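Local coordinates for putative acyl-CoA thioester hydrolase (Yersinia pestis KIM10+, PDB 5DM5) that hydrolyses thioesters, probably of acyl-CoA, as a hexameric thioesterase of the hot-dog fold, at the interface of chains A and B and the interface of chains A and C. Residues are numbered along the deposited sequence; one frame, centred on the assembly and turned at random. Chains: chain A/B/C, Putative acyl-CoA thioester hydrolase.

Contact 1 and contact 2 lie about 27 Å apart, measured between the centres of their C-alpha atoms, and join chain A to two different partners. Contact 1 pairs strand 64-74 of A with the same strand of B, so that a sheet runs across the chain boundary. Contact 2 brings strand 21-27 of A, with A:Val83 of strand 83-92 and A:Lys107 and A:Lys108, against strand 21-27 and helix 41-60 of C. That helix serves both: its A:Asp49 and the B:Met45 of the matching B helix sit at contact 1, whereas C:Ile50, C:Ile54, C:Lys57 and C:Glu58 sit at contact 2. Together the two-fold contacts build the hexamer.

Contact 1: the interface of chains A and B. Residues chain A 49, 66-69, 125; chain B 42, 45, 72-74.
Strand 64-74 of chain A runs antiparallel to its copy in chain B, joined by backbone hydrogen bonds. B:Phe74 N gives a nearly straight bond (173° at the hydrogen) to A:Val67 O at 2.5 Å, from above the carbonyl plane. A:Val69 and B:Met72 bond reciprocally, with A:Val69 N 3.0 Å from B:Met72 O and B:Met72 N 3.3 Å from A:Val69 O, the latter in the carbonyl plane.

A:Arg68 and B:Thr73 are paired as an antiparallel beta bridge, and their side chains cross obliquely. A:Arg68 leaves with CG anti to the backbone N (chi1 -179°) and stays extended to NE, and a near right-angle turn at chi4 brings guanidinium NH1 to a hydrogen bond with the B:Thr73 hydroxyl OG1 at 2.9 Å.

The B:Phe74 ring takes the carbonyl O of A:Val67 at an edge, in plane, while its CE2 meets the A:Thr66 methyl CG2 at 3.8 Å. B:Met45, bent at chi3 (-61°), sets its tip CE against A:Asp49 CB at 3.7 Å.

A:Asp49, probably the catalytic carboxylate as in related hot-dog thioesterases, accepts the A:Thr66 hydroxyl OG1 on the syn lone pair of OD2 at 3.3 Å. The same oxygen lies at the edge of the A:Phe125 ring. The start of the B helix, with B:Gly42 N 3.7 Å from A:Asp49 OD1, faces the carboxylate and may polarise it. The contact makes the continuous sheet of the hot-dog dimer and probably brings chain B to the active site.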
loop_
_atom_site.group_PDB
_atom_site.type_symbol
_atom_site.label_atom_id
_atom_site.label_comp_id
_atom_site.label_asym_id
_atom_site.label_seq_id
_atom_site.Cartn_x
_atom_site.Cartn_y
_atom_site.Cartn_z
ATOM N N ASP A 49 -15.131 2.902 -10.518
ATOM C CA ASP A 49 -15.251 4.359 -10.404
ATOM C C ASP A 49 -14.094 4.965 -11.180
ATOM O O ASP A 49 -14.289 5.846 -12.001
ATOM C CB ASP A 49 -15.249 4.820 -8.939
ATOM C CG ASP A 49 -15.654 6.286 -8.765
ATOM O OD1 ASP A 49 -14.986 7.031 -8.005
ATOM O OD2 ASP A 49 -16.694 6.670 -9.345
ATOM N N THR A 66 -17.916 12.524 -9.651
ATOM C CA THR A 66 -19.044 11.587 -9.535
ATOM C C THR A 66 -20.153 12.012 -8.582
ATOM O O THR A 66 -19.855 12.477 -7.487
ATOM C CB THR A 66 -18.573 10.219 -9.048
ATOM O OG1 THR A 66 -17.347 9.863 -9.692
ATOM C CG2 THR A 66 -19.649 9.156 -9.321
ATOM N N VAL A 67 -21.421 11.840 -8.950
ATOM C CA VAL A 67 -22.494 12.236 -8.025
ATOM C C VAL A 67 -23.498 11.153 -7.642
ATOM O O VAL A 67 -24.162 11.258 -6.618
ATOM C CB VAL A 67 -23.291 13.399 -8.588
ATOM C CG1 VAL A 67 -22.413 14.626 -8.666
ATOM C CG2 VAL A 67 -23.859 13.033 -9.952
ATOM N N ARG A 68 -23.631 10.144 -8.487
ATOM C CA ARG A 68 -24.574 9.054 -8.278
ATOM C C ARG A 68 -24.211 7.750 -9.017
ATOM O O ARG A 68 -23.645 7.771 -10.120
ATOM C CB ARG A 68 -25.981 9.483 -8.691
ATOM C CG ARG A 68 -26.998 8.390 -8.459
ATOM C CD ARG A 68 -28.395 8.787 -8.779
ATOM N NE ARG A 68 -29.311 7.725 -8.382
ATOM C CZ ARG A 68 -29.861 7.610 -7.182
ATOM N NH1 ARG A 68 -29.618 8.508 -6.236
ATOM N NH2 ARG A 68 -30.677 6.599 -6.935
ATOM N N VAL A 69 -24.556 6.617 -8.415
ATOM C CA VAL A 69 -24.377 5.323 -9.051
ATOM C C VAL A 69 -25.636 4.466 -8.941
ATOM O O VAL A 69 -26.111 4.190 -7.840
ATOM C CB VAL A 69 -23.216 4.539 -8.424
ATOM C CG1 VAL A 69 -23.098 3.180 -9.099
ATOM C CG2 VAL A 69 -21.924 5.311 -8.550
ATOM N N PHE A 125 -22.946 4.073 -13.944
ATOM C CA PHE A 125 -22.307 5.209 -13.297
ATOM C C PHE A 125 -22.734 6.523 -13.868
ATOM O O PHE A 125 -22.888 6.659 -15.070
ATOM C CB PHE A 125 -20.790 5.113 -13.418
ATOM C CG PHE A 125 -20.146 4.258 -12.370
ATOM C CD1 PHE A 125 -20.371 2.896 -12.338
ATOM C CD2 PHE A 125 -19.288 4.814 -11.437
ATOM C CE1 PHE A 125 -19.778 2.107 -11.380
ATOM C CE2 PHE A 125 -18.689 4.032 -10.483
ATOM C CZ PHE A 125 -18.931 2.670 -10.455
ATOM N N GLY B 42 -15.063 5.993 -4.472
ATOM C CA GLY B 42 -14.644 4.622 -4.659
ATOM C C GLY B 42 -13.684 4.098 -3.615
ATOM O O GLY B 42 -13.696 2.902 -3.365
ATOM N N MET B 45 -16.557 4.114 -1.423
ATOM C CA MET B 45 -17.290 2.857 -1.634
ATOM C C MET B 45 -16.578 1.622 -1.064
ATOM O O MET B 45 -17.240 0.697 -0.610
ATOM C CB MET B 45 -17.588 2.630 -3.118
ATOM C CG MET B 45 -18.337 3.770 -3.804
ATOM S SD MET B 45 -18.812 3.454 -5.530
ATOM C CE MET B 45 -17.234 3.195 -6.316
ATOM N N MET B 72 -26.807 4.993 -4.736
ATOM C CA MET B 72 -25.725 5.770 -4.148
ATOM C C MET B 72 -25.680 7.204 -4.655
ATOM O O MET B 72 -25.764 7.447 -5.851
ATOM C CB MET B 72 -24.381 5.111 -4.395
ATOM C CG MET B 72 -23.231 5.935 -3.838
ATOM S SD MET B 72 -22.317 5.009 -2.621
ATOM C CE MET B 72 -21.952 3.564 -3.604
ATOM N N THR B 73 -25.575 8.154 -3.737
ATOM C CA THR B 73 -25.535 9.546 -4.109
ATOM C C THR B 73 -24.333 10.180 -3.456
ATOM O O THR B 73 -24.089 9.947 -2.280
ATOM C CB THR B 73 -26.793 10.291 -3.685
ATOM O OG1 THR B 73 -27.950 9.547 -4.074
ATOM C CG2 THR B 73 -26.839 11.656 -4.346
ATOM N N PHE B 74 -23.561 10.952 -4.215
ATOM C CA PHE B 74 -22.441 11.696 -3.638
ATOM C C PHE B 74 -22.856 13.072 -3.233
ATOM O O PHE B 74 -22.817 14.010 -4.015
ATOM C CB PHE B 74 -21.263 11.757 -4.603
ATOM C CG PHE B 74 -20.636 10.430 -4.828
ATOM C CD1 PHE B 74 -19.477 10.085 -4.169
ATOM C CD2 PHE B 74 -21.248 9.492 -5.620
ATOM C CE1 PHE B 74 -18.921 8.851 -4.333
ATOM C CE2 PHE B 74 -20.687 8.251 -5.789
ATOM C CZ PHE B 74 -19.526 7.931 -5.145
#

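Contact 2: the interface of chains A and C. Residues chain A 25-27, 81, 83, 107-108; chain C 21, 23-24, 50, 54, 57-58.
Polar recognition starts at A:Arg25. Its CG is anti to the backbone N (chi1 -162°) and the chain is extended to NE, running alongside the backbone carbonyl of C:Val23. Guanidinium NH1 then donates to C:Val23 O at 2.7 Å; the oxygen lies near the guanidinium plane and uses a lone pair in its own carbonyl plane, although the bond is bent (142° at the hydrogen). One face of the guanidinium is covered towards its rim by the A:Val83 methyl CG1, which should limit its rotation.

Charged groups gather beyond its edge. A:Lys107, fully extended from CG, crosses C:Glu58 at about a right angle, its ammonium tip forming a salt bridge with carboxylate OE2; the two are modelled too close for their separation to have meaning. A:Arg25 NH2 lies 4.3 Å from C:Glu58 OE2 and 4.5 Å from C:Glu21 OE2, so these acids probably offset the adjoining arginine and lysine charges. Elsewhere the ammonium tips of A:Lys108 NZ and C:Lys57 NZ stand 4.0 Å apart, a crowding of like charge that may favour loss of a proton from one.

Apolar side chains fill the middle. The C:Ile54 tip CD1 meets A:Val83 CG2 at 3.6 Å, crossing obliquely. A:Leu27, CG anti to the backbone N, sets CD2 against the branch methyl CG2 of C:Ile50 at 3.8 Å. C:Leu24 turns CD2 onto the backbone of A:Thr26, 3.5 Å from its CA. This mixed strand-and-helix interface, with its two-fold twin, joins chains A and C within the hexamer.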
loop_
_atom_site.group_PDB
_atom_site.type_symbol
_atom_site.label_atom_id
_atom_site.label_comp_id
_atom_site.label_asym_id
_atom_site.label_seq_id
_atom_site.Cartn_x
_atom_site.Cartn_y
_atom_site.Cartn_z
ATOM N N ARG A 25 -7.061 -2.916 -17.212
ATOM C CA ARG A 25 -6.784 -4.345 -17.202
ATOM C C ARG A 25 -5.663 -4.626 -16.219
ATOM O O ARG A 25 -4.514 -4.343 -16.494
ATOM C CB ARG A 25 -6.424 -4.855 -18.576
ATOM C CG ARG A 25 -6.551 -6.347 -18.707
ATOM C CD ARG A 25 -6.195 -6.712 -20.114
ATOM N NE ARG A 25 -6.536 -8.066 -20.529
ATOM C CZ ARG A 25 -5.748 -9.102 -20.264
ATOM N NH1 ARG A 25 -4.654 -8.920 -19.530
ATOM N NH2 ARG A 25 -6.064 -10.315 -20.685
ATOM N N THR A 26 -5.997 -5.125 -15.043
ATOM C CA THR A 26 -4.990 -5.323 -14.024
ATOM C C THR A 26 -5.080 -6.707 -13.449
ATOM O O THR A 26 -5.916 -7.507 -13.851
ATOM C CB THR A 26 -5.086 -4.284 -12.888
ATOM O OG1 THR A 26 -4.094 -4.578 -11.892
ATOM C CG2 THR A 26 -6.466 -4.289 -12.246
ATOM N N LEU A 27 -4.138 -7.001 -12.565
ATOM C CA LEU A 27 -4.088 -8.267 -11.882
ATOM C C LEU A 27 -4.666 -8.101 -10.485
ATOM O O LEU A 27 -4.383 -7.119 -9.803
ATOM C CB LEU A 27 -2.658 -8.758 -11.786
ATOM C CG LEU A 27 -2.563 -10.114 -11.123
ATOM C CD1 LEU A 27 -3.105 -11.120 -12.077
ATOM C CD2 LEU A 27 -1.155 -10.434 -10.726
ATOM N N GLY A 81 -5.283 -13.367 -8.430
ATOM C CA GLY A 81 -4.480 -13.978 -9.469
ATOM C C GLY A 81 -5.212 -14.069 -10.798
ATOM O O GLY A 81 -4.727 -14.710 -11.735
ATOM N N VAL A 83 -7.143 -11.877 -14.008
ATOM C CA VAL A 83 -7.071 -10.579 -14.637
ATOM C C VAL A 83 -8.443 -9.985 -14.664
ATOM O O VAL A 83 -9.364 -10.558 -15.215
ATOM C CB VAL A 83 -6.548 -10.636 -16.037
ATOM C CG1 VAL A 83 -6.482 -9.230 -16.590
ATOM C CG2 VAL A 83 -5.189 -11.262 -16.030
ATOM N N LYS A 107 -10.870 -12.780 -16.143
ATOM C CA LYS A 107 -10.246 -13.800 -16.971
ATOM C C LYS A 107 -9.769 -14.961 -16.090
ATOM O O LYS A 107 -9.467 -14.759 -14.926
ATOM C CB LYS A 107 -9.093 -13.174 -17.749
ATOM C CG LYS A 107 -8.326 -14.079 -18.684
ATOM C CD LYS A 107 -7.347 -13.227 -19.463
ATOM C CE LYS A 107 -6.504 -14.027 -20.425
ATOM N NZ LYS A 107 -5.561 -13.136 -21.153
ATOM N N LYS A 108 -9.712 -16.161 -16.662
ATOM C CA LYS A 108 -8.991 -17.345 -16.151
ATOM C C LYS A 108 -9.139 -17.721 -14.651
ATOM O O LYS A 108 -8.181 -17.668 -13.886
ATOM C CB LYS A 108 -7.480 -17.260 -16.485
ATOM C CG LYS A 108 -6.579 -16.258 -15.797
ATOM C CD LYS A 108 -5.144 -16.637 -16.119
ATOM C CE LYS A 108 -4.147 -15.963 -15.215
ATOM N NZ LYS A 108 -4.305 -14.501 -15.296
ATOM N N GLU C 21 -0.197 -8.123 -27.222
ATOM C CA GLU C 21 -1.478 -7.856 -26.558
ATOM C C GLU C 21 -1.337 -6.894 -25.385
ATOM O O GLU C 21 -0.352 -6.915 -24.645
ATOM C CB GLU C 21 -2.173 -9.109 -26.008
ATOM C CG GLU C 21 -1.418 -9.880 -24.937
ATOM C CD GLU C 21 -2.306 -10.896 -24.212
ATOM O OE1 GLU C 21 -1.774 -11.755 -23.474
ATOM O OE2 GLU C 21 -3.544 -10.805 -24.345
ATOM N N VAL C 23 -1.769 -6.282 -22.037
ATOM C CA VAL C 23 -1.963 -7.153 -20.880
ATOM C C VAL C 23 -2.366 -6.387 -19.626
ATOM O O VAL C 23 -3.038 -6.945 -18.766
ATOM C CB VAL C 23 -0.714 -8.003 -20.582
ATOM C CG1 VAL C 23 -0.612 -9.178 -21.561
ATOM C CG2 VAL C 23 0.534 -7.139 -20.602
ATOM N N LEU C 24 -1.902 -5.149 -19.481
ATOM C CA LEU C 24 -2.309 -4.327 -18.340
ATOM C C LEU C 24 -2.633 -2.875 -18.711
ATOM O O LEU C 24 -1.966 -2.258 -19.521
ATOM C CB LEU C 24 -1.254 -4.326 -17.219
ATOM C CG LEU C 24 -0.881 -5.545 -16.348
ATOM C CD1 LEU C 24 0.132 -5.161 -15.273
ATOM C CD2 LEU C 24 -2.074 -6.223 -15.709
ATOM N N ILE C 50 4.650 -7.839 -14.068
ATOM C CA ILE C 50 3.341 -8.479 -13.882
ATOM C C ILE C 50 2.596 -8.698 -15.203
ATOM O O ILE C 50 2.160 -9.810 -15.508
ATOM C CB ILE C 50 2.437 -7.675 -12.964
ATOM C CG1 ILE C 50 2.960 -7.740 -11.543
ATOM C CG2 ILE C 50 1.058 -8.250 -12.949
ATOM C CD1 ILE C 50 2.119 -6.995 -10.575
ATOM N N ILE C 54 1.439 -12.240 -17.022
ATOM C CA ILE C 54 0.115 -12.716 -17.378
ATOM C C ILE C 54 0.139 -13.575 -18.621
ATOM O O ILE C 54 -0.182 -14.747 -18.562
ATOM C CB ILE C 54 -0.823 -11.554 -17.587
ATOM C CG1 ILE C 54 -1.043 -10.878 -16.236
ATOM C CG2 ILE C 54 -2.127 -12.037 -18.174
ATOM C CD1 ILE C 54 -1.951 -9.696 -16.272
ATOM N N LYS C 57 2.045 -16.718 -18.306
ATOM C CA LYS C 57 1.206 -17.683 -17.613
ATOM C C LYS C 57 0.151 -18.248 -18.555
ATOM O O LYS C 57 -0.304 -19.375 -18.380
ATOM C CB LYS C 57 0.542 -17.032 -16.401
ATOM C CG LYS C 57 1.473 -16.736 -15.250
ATOM C CD LYS C 57 0.702 -16.144 -14.088
ATOM C CE LYS C 57 0.001 -14.844 -14.501
ATOM N NZ LYS C 57 -0.801 -14.220 -13.411
ATOM N N GLU C 58 -0.229 -17.475 -19.568
ATOM C CA GLU C 58 -1.183 -17.969 -20.555
ATOM C C GLU C 58 -0.516 -19.119 -21.267
ATOM O O GLU C 58 -1.112 -20.174 -21.448
ATOM C CB GLU C 58 -1.596 -16.881 -21.566
ATOM C CG GLU C 58 -2.391 -15.711 -20.966
ATOM C CD GLU C 58 -2.836 -14.660 -21.989
ATOM O OE1 GLU C 58 -2.538 -14.792 -23.198
ATOM O OE2 GLU C 58 -3.488 -13.685 -21.562
#